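Local structure of glutathione S-transferase (Sphingobium chungbukense, 6M1T) at residues Arg19-Ala24 with Ala80-Arg85; Leu12-Ala17 with Pro67-Tyr72. The protein binds glutathione and probably conjugates it to electrophilic compounds, as other beta-class glutathione transferases do. One frame throughout, in Å; residues are numbered along the deposited sequence.

Contact 1. Residues Arg19-Ala24 with Ala80-Arg85; sequences RETGAA and AALAPR
L82 reaches across to the last turn of helix 12-21 and meets E20 and T21 with a single methyl. L82 CG is anti to its own carbonyl carbon (chi1 -74°), and chi2 (172°) carries CD1 on, anti to CA, to the helix. CD1 lies 3.5 Å from T21 CG2 and 3.7 Å from E20 CB. The side chains of L82 and T21 cross obliquely. T21 divides its two branches: CG2 meets the leucine, while OG1 turns back to hydrogen-bond L18 O in its own helix. E20 offers only its base. Its chain bends at chi2 (-80°), and the carboxylate is engaged by R188 in a salt bridge and by S190 in a hydrogen bond. A80 adds a looser touch, with its CB 4.5 Å from T21 CG2 and 4.4 Å from the backbone oxygen E20 O. Methyl and methylene groups carry the contact. Backbone bonding to V153 also ties L82 to the start of helix 153-162. In this glutathione transferase fold the connection between the thioredoxin-like and helical domains packs against the C-terminal end of helix 12-21.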
ATOM      1  N   ARG A  19      -3.768 -14.633 -16.104  1.00 14.97           N
ATOM      2  CA  ARG A  19      -3.481 -15.016 -17.519  1.00 15.92           C
ATOM      3  C   ARG A  19      -1.976 -15.333 -17.671  1.00 16.47           C
ATOM      4  O   ARG A  19      -1.668 -16.268 -18.417  1.00 16.82           O
ATOM      5  CB  ARG A  19      -3.923 -13.946 -18.510  1.00 14.65           C
ATOM      6  CG  ARG A  19      -5.446 -13.860 -18.594  1.00 15.05           C
ATOM      7  CD  ARG A  19      -5.990 -12.914 -19.632  1.00 14.80           C
ATOM      8  NE  ARG A  19      -7.440 -12.869 -19.462  1.00 15.01           N
ATOM      9  CZ  ARG A  19      -8.326 -13.634 -20.083  1.00 14.87           C
ATOM     10  NH1 ARG A  19      -7.939 -14.496 -21.003  1.00 15.09           N
ATOM     11  NH2 ARG A  19      -9.601 -13.516 -19.770  1.00 16.41           N
ATOM     12  N   GLU A  20      -1.094 -14.612 -16.979  1.00 15.66           N
ATOM     13  CA  GLU A  20       0.376 -14.830 -17.010  1.00 16.54           C
ATOM     14  C   GLU A  20       0.748 -16.150 -16.320  1.00 16.63           C
ATOM     15  O   GLU A  20       1.792 -16.756 -16.705  1.00 19.84           O
ATOM     16  CB  GLU A  20       1.126 -13.620 -16.448  1.00 16.13           C
ATOM     17  CG  GLU A  20       1.178 -12.437 -17.393  1.00 15.98           C
ATOM     18  CD  GLU A  20       2.240 -12.506 -18.514  1.00 18.72           C
ATOM     19  OE1 GLU A  20       3.194 -13.304 -18.408  1.00 19.11           O
ATOM     20  OE2 GLU A  20       2.124 -11.742 -19.462  1.00 18.60           O
ATOM     21  N   THR A  21      -0.022 -16.617 -15.345  1.00 16.69           N
ATOM     22  CA  THR A  21       0.299 -17.861 -14.616  1.00 17.21           C
ATOM     23  C   THR A  21      -0.445 -19.091 -15.175  1.00 19.34           C
ATOM     24  O   THR A  21      -0.052 -20.225 -14.819  1.00 20.54           O
ATOM     25  CB  THR A  21       0.059 -17.699 -13.108  1.00 17.44           C
ATOM     26  OG1 THR A  21      -1.339 -17.549 -12.904  1.00 16.40           O
ATOM     27  CG2 THR A  21       0.855 -16.553 -12.519  1.00 17.19           C
ATOM     28  N   GLY A  22      -1.525 -18.908 -15.932  1.00 20.76           N
ATOM     29  CA  GLY A  22      -2.323 -20.022 -16.472  1.00 21.44           C
ATOM     30  C   GLY A  22      -3.242 -20.625 -15.422  1.00 22.90           C
ATOM     31  O   GLY A  22      -3.682 -21.741 -15.603  1.00 22.11           O
ATOM     32  N   ALA A  23      -3.529 -19.927 -14.334  1.00 22.31           N
ATOM     33  CA  ALA A  23      -4.410 -20.434 -13.261  1.00 25.06           C
ATOM     34  C   ALA A  23      -5.832 -20.596 -13.820  1.00 25.02           C
ATOM     35  O   ALA A  23      -6.224 -19.830 -14.707  1.00 27.36           O
ATOM     36  CB  ALA A  23      -4.390 -19.505 -12.077  1.00 29.82           C
ATOM     37  N   ALA A  24      -6.558 -21.600 -13.331  1.00 25.23           N
ATOM     38  CA  ALA A  24      -8.005 -21.756 -13.584  1.00 25.12           C
ATOM     39  C   ALA A  24      -8.689 -20.622 -12.821  1.00 22.59           C
ATOM     40  O   ALA A  24      -8.416 -20.453 -11.595  1.00 23.14           O
ATOM     41  CB  ALA A  24      -8.489 -23.128 -13.133  1.00 25.15           C
ATOM     42  N   ALA A  80       6.840 -18.907 -13.433  1.00 21.88           N
ATOM     43  CA  ALA A  80       6.474 -17.660 -14.137  1.00 21.92           C
ATOM     44  C   ALA A  80       7.407 -16.525 -13.716  1.00 20.88           C
ATOM     45  O   ALA A  80       7.499 -15.567 -14.499  1.00 20.07           O
ATOM     46  CB  ALA A  80       5.035 -17.307 -13.856  1.00 21.84           C
ATOM     47  N   ALA A  81       8.013 -16.628 -12.515  1.00 21.22           N
ATOM     48  CA  ALA A  81       8.944 -15.639 -11.913  1.00 23.50           C
ATOM     49  C   ALA A  81       8.322 -14.235 -11.956  1.00 20.00           C
ATOM     50  O   ALA A  81       8.983 -13.279 -12.404  1.00 19.77           O
ATOM     51  CB  ALA A  81      10.287 -15.685 -12.615  1.00 24.69           C
ATOM     52  N   LEU A  82       7.055 -14.124 -11.542  1.00 18.16           N
ATOM     53  CA  LEU A  82       6.328 -12.829 -11.582  1.00 17.41           C
ATOM     54  C   LEU A  82       6.556 -12.139 -10.242  1.00 16.74           C
ATOM     55  O   LEU A  82       6.078 -11.012 -10.078  1.00 16.51           O
ATOM     56  CB  LEU A  82       4.828 -13.057 -11.805  1.00 16.77           C
ATOM     57  CG  LEU A  82       4.412 -13.454 -13.210  1.00 17.61           C
ATOM     58  CD1 LEU A  82       2.947 -13.820 -13.224  1.00 19.47           C
ATOM     59  CD2 LEU A  82       4.699 -12.373 -14.228  1.00 16.77           C
ATOM     60  N   ALA A  83       7.159 -12.855  -9.279  1.00 18.22           N
ATOM     61  CA  ALA A  83       7.654 -12.283  -7.997  1.00 17.18           C
ATOM     62  C   ALA A  83       8.943 -13.009  -7.632  1.00 19.46           C
ATOM     63  O   ALA A  83       9.062 -14.210  -7.896  1.00 17.40           O
ATOM     64  CB  ALA A  83       6.647 -12.436  -6.910  1.00 17.56           C
ATOM     65  N   PRO A  84       9.933 -12.305  -7.060  1.00 20.54           N
ATOM     66  CA  PRO A  84      11.142 -12.955  -6.551  1.00 21.09           C
ATOM     67  C   PRO A  84      10.876 -13.962  -5.435  1.00 22.47           C
ATOM     68  O   PRO A  84       9.886 -13.888  -4.749  1.00 20.71           O
ATOM     69  CB  PRO A  84      11.966 -11.758  -6.021  1.00 22.53           C
ATOM     70  CG  PRO A  84      11.538 -10.596  -6.887  1.00 21.46           C
ATOM     71  CD  PRO A  84      10.044 -10.835  -7.026  1.00 21.75           C
ATOM     72  N   ARG A  85      11.844 -14.838  -5.195  1.00 21.81           N
ATOM     73  CA  ARG A  85      11.731 -15.884  -4.167  1.00 24.50           C
ATOM     74  C   ARG A  85      11.716 -15.243  -2.774  1.00 23.00           C
ATOM     75  O   ARG A  85      12.309 -14.186  -2.623  1.00 24.56           O
ATOM     76  CB  ARG A  85      12.894 -16.864  -4.347  1.00 26.18           C
ATOM     77  CG  ARG A  85      12.699 -17.806  -5.528  1.00 29.18           C
TER

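Contact 2. Residues Leu12-Ala17 with Pro67-Tyr72; sequences LAPHIA and PAILLY
The five-membered ring of P14 has L70 CD2 over one face, above its N-CA side and off the ring centre. L70 CD2 is 3.7 Å from both P14 N and P14 CA. I69 CG2 comes in past CB, raised to the same side of the ring as L70 CD2. It lies 3.6 Å from P14 CB and 4.2 Å from P14 CG. Both side chains lie obliquely across the proline. P53 also packs on P14, and the nearby N66 binds glutathione. L70 CG is anti to its carbonyl carbon (chi1 -76°), beside the backbone N. The CD2 branch then turns in to the facing helix. There it also meets A17 CB at 4.0 Å and A13 CB at 4.2 Å. The methyl therefore sits in a shallow seat made by A13, P14 and A17. The two segments run nearly parallel, 3° apart, with axes 9.7 Å from each other. Helices 12-21 and 66-75 lie side by side on one face of the sheet of the thioredoxin-like domain. All five touching residues are buried and the contact is apolar. L70 also packs on V153 and Y157 of helix 153-162, so it extends the core into the helical domain. The Y72 ring turns elsewhere and forms an edge-to-face pair with Y92 of the second subunit. P67, one turn before L71, touches the bound glutathione.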
ATOM      1  N   LEU A  12      -7.935  -5.024 -13.290  1.00 10.30           N
ATOM      2  CA  LEU A  12      -7.253  -5.518 -14.525  1.00 10.69           C
ATOM      3  C   LEU A  12      -5.892  -6.125 -14.161  1.00 11.34           C
ATOM      4  O   LEU A  12      -5.468  -7.058 -14.826  1.00 12.27           O
ATOM      5  CB  LEU A  12      -7.170  -4.376 -15.529  1.00 10.27           C
ATOM      6  CG  LEU A  12      -6.504  -4.665 -16.870  1.00 10.84           C
ATOM      7  CD1 LEU A  12      -7.209  -5.777 -17.648  1.00 10.47           C
ATOM      8  CD2 LEU A  12      -6.485  -3.393 -17.683  1.00 11.00           C
ATOM      9  N   ALA A  13      -5.215  -5.641 -13.110  1.00 11.25           N
ATOM     10  CA  ALA A  13      -3.849  -6.092 -12.797  1.00 11.28           C
ATOM     11  C   ALA A  13      -3.839  -7.581 -12.442  1.00 11.47           C
ATOM     12  O   ALA A  13      -3.162  -8.378 -13.130  1.00 10.46           O
ATOM     13  CB  ALA A  13      -3.204  -5.237 -11.734  1.00 10.91           C
ATOM     14  N   PRO A  14      -4.618  -8.032 -11.434  1.00 10.16           N
ATOM     15  CA  PRO A  14      -4.696  -9.455 -11.150  1.00 10.63           C
ATOM     16  C   PRO A  14      -5.317 -10.252 -12.313  1.00 10.39           C
ATOM     17  O   PRO A  14      -4.948 -11.436 -12.472  1.00  9.45           O
ATOM     18  CB  PRO A  14      -5.468  -9.561  -9.817  1.00 11.45           C
ATOM     19  CG  PRO A  14      -6.136  -8.237  -9.691  1.00 11.09           C
ATOM     20  CD  PRO A  14      -5.268  -7.213 -10.406  1.00 10.88           C
ATOM     21  N   HIS A  15      -6.216  -9.648 -13.092  1.00 10.18           N
ATOM     22  CA  HIS A  15      -6.748 -10.299 -14.331  1.00 10.70           C
ATOM     23  C   HIS A  15      -5.568 -10.690 -15.237  1.00 10.71           C
ATOM     24  O   HIS A  15      -5.475 -11.878 -15.656  1.00 11.95           O
ATOM     25  CB  HIS A  15      -7.745  -9.366 -15.040  1.00 10.92           C
ATOM     26  CG  HIS A  15      -8.567 -10.021 -16.101  1.00 11.18           C
ATOM     27  ND1 HIS A  15      -9.585  -9.351 -16.765  1.00 13.69           N
ATOM     28  CD2 HIS A  15      -8.578 -11.283 -16.562  1.00 13.60           C
ATOM     29  CE1 HIS A  15     -10.125 -10.168 -17.671  1.00 13.51           C
ATOM     30  NE2 HIS A  15      -9.557 -11.376 -17.528  1.00 13.29           N
ATOM     31  N   ILE A  16      -4.715  -9.740 -15.569  1.00 11.31           N
ATOM     32  CA  ILE A  16      -3.506 -10.005 -16.413  1.00 12.22           C
ATOM     33  C   ILE A  16      -2.617 -11.077 -15.739  1.00 13.35           C
ATOM     34  O   ILE A  16      -2.162 -11.995 -16.419  1.00 13.08           O
ATOM     35  CB  ILE A  16      -2.755  -8.703 -16.701  1.00 13.36           C
ATOM     36  CG1 ILE A  16      -3.575  -7.818 -17.631  1.00 12.24           C
ATOM     37  CG2 ILE A  16      -1.358  -8.998 -17.248  1.00 13.67           C
ATOM     38  CD1 ILE A  16      -3.165  -6.373 -17.691  1.00 13.63           C
ATOM     39  N   ALA A  17      -2.366 -10.968 -14.439  1.00 12.88           N
ATOM     40  CA  ALA A  17      -1.470 -11.870 -13.675  1.00 13.16           C
ATOM     41  C   ALA A  17      -1.954 -13.324 -13.750  1.00 12.39           C
ATOM     42  O   ALA A  17      -1.124 -14.235 -13.891  1.00 13.37           O
ATOM     43  CB  ALA A  17      -1.332 -11.380 -12.231  1.00 13.02           C
ATOM     44  N   PRO A  67      -1.797  -5.534  -3.735  1.00 14.34           N
ATOM     45  CA  PRO A  67      -0.481  -6.044  -3.344  1.00 13.72           C
ATOM     46  C   PRO A  67      -0.491  -7.491  -2.825  1.00 14.38           C
ATOM     47  O   PRO A  67       0.400  -8.313  -3.224  1.00 12.95           O
ATOM     48  CB  PRO A  67      -0.052  -5.021  -2.279  1.00 13.58           C
ATOM     49  CG  PRO A  67      -0.706  -3.743  -2.702  1.00 13.44           C
ATOM     50  CD  PRO A  67      -2.081  -4.187  -3.183  1.00 12.84           C
ATOM     51  N   ALA A  68      -1.476  -7.856  -1.992  1.00 13.52           N
ATOM     52  CA  ALA A  68      -1.622  -9.230  -1.468  1.00 13.35           C
ATOM     53  C   ALA A  68      -2.082 -10.187  -2.577  1.00 13.26           C
ATOM     54  O   ALA A  68      -1.549 -11.290  -2.680  1.00 11.32           O
ATOM     55  CB  ALA A  68      -2.577  -9.225  -0.305  1.00 14.06           C
ATOM     56  N   ILE A  69      -3.061  -9.779  -3.383  1.00 11.24           N
ATOM     57  CA  ILE A  69      -3.654 -10.621  -4.453  1.00 11.98           C
ATOM     58  C   ILE A  69      -2.576 -10.938  -5.467  1.00 11.41           C
ATOM     59  O   ILE A  69      -2.461 -12.090  -5.828  1.00 11.67           O
ATOM     60  CB  ILE A  69      -4.885  -9.932  -5.079  1.00 11.64           C
ATOM     61  CG1 ILE A  69      -6.008  -9.899  -4.042  1.00 11.75           C
ATOM     62  CG2 ILE A  69      -5.309 -10.638  -6.362  1.00 11.70           C
ATOM     63  CD1 ILE A  69      -7.196  -9.039  -4.387  1.00 11.67           C
ATOM     64  N   LEU A  70      -1.847  -9.925  -5.893  1.00 11.08           N
ATOM     65  CA  LEU A  70      -0.835 -10.042  -6.956  1.00 11.87           C
ATOM     66  C   LEU A  70       0.284 -10.970  -6.482  1.00 13.06           C
ATOM     67  O   LEU A  70       0.683 -11.877  -7.252  1.00 11.71           O
ATOM     68  CB  LEU A  70      -0.338  -8.648  -7.319  1.00 11.76           C
ATOM     69  CG  LEU A  70      -1.312  -7.813  -8.184  1.00 12.11           C
ATOM     70  CD1 LEU A  70      -0.803  -6.391  -8.277  1.00 12.64           C
ATOM     71  CD2 LEU A  70      -1.488  -8.436  -9.564  1.00 12.28           C
ATOM     72  N   LEU A  71       0.758 -10.792  -5.256  1.00 14.52           N
ATOM     73  CA  LEU A  71       1.795 -11.719  -4.702  1.00 17.45           C
ATOM     74  C   LEU A  71       1.267 -13.154  -4.635  1.00 15.30           C
ATOM     75  O   LEU A  71       2.016 -14.065  -5.020  1.00 14.89           O
ATOM     76  CB  LEU A  71       2.238 -11.276  -3.307  1.00 19.07           C
ATOM     77  CG  LEU A  71       3.645 -10.710  -3.123  1.00 27.59           C
ATOM     78  CD1 LEU A  71       4.624 -11.004  -4.252  1.00 25.61           C
ATOM     79  CD2 LEU A  71       3.555  -9.214  -2.872  1.00 29.58           C
ATOM     80  N   TYR A  72       0.048 -13.359  -4.116  1.00 14.84           N
ATOM     81  CA  TYR A  72      -0.613 -14.671  -4.047  1.00 14.29           C
ATOM     82  C   TYR A  72      -0.541 -15.322  -5.433  1.00 13.15           C
ATOM     83  O   TYR A  72      -0.166 -16.537  -5.580  1.00 12.74           O
ATOM     84  CB  TYR A  72      -2.062 -14.568  -3.549  1.00 14.50           C
ATOM     85  CG  TYR A  72      -2.716 -15.914  -3.502  1.00 16.73           C
ATOM     86  CD1 TYR A  72      -2.529 -16.767  -2.419  1.00 18.87           C
ATOM     87  CD2 TYR A  72      -3.428 -16.392  -4.590  1.00 17.22           C
ATOM     88  CE1 TYR A  72      -3.075 -18.040  -2.410  1.00 19.16           C
ATOM     89  CE2 TYR A  72      -3.968 -17.658  -4.600  1.00 18.00           C
ATOM     90  CZ  TYR A  72      -3.816 -18.472  -3.497  1.00 20.12           C
ATOM     91  OH  TYR A  72      -4.357 -19.713  -3.526  1.00 20.12           O
TER

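From the N terminus, the chain leaves strand 2-5 and enters helix 12-21, whose body serves contact 2 and whose last residues serve contact 1. It then builds the rest of the sheet and returns in helix 66-75, where contact 2 closes a loop of 49 residues. The linker that follows comes back to the end of the first helix, and contact 1 closes a loop of 55 residues. The segments alternate along the chain, so the two loops cross. The contact centres are 9 Å apart, and A83 CB touches L71 CD1 at 3.6 Å. Together they fasten helix 12-21 to helix 66-75 and to the linker leading into helix 89-108 of the helical domain.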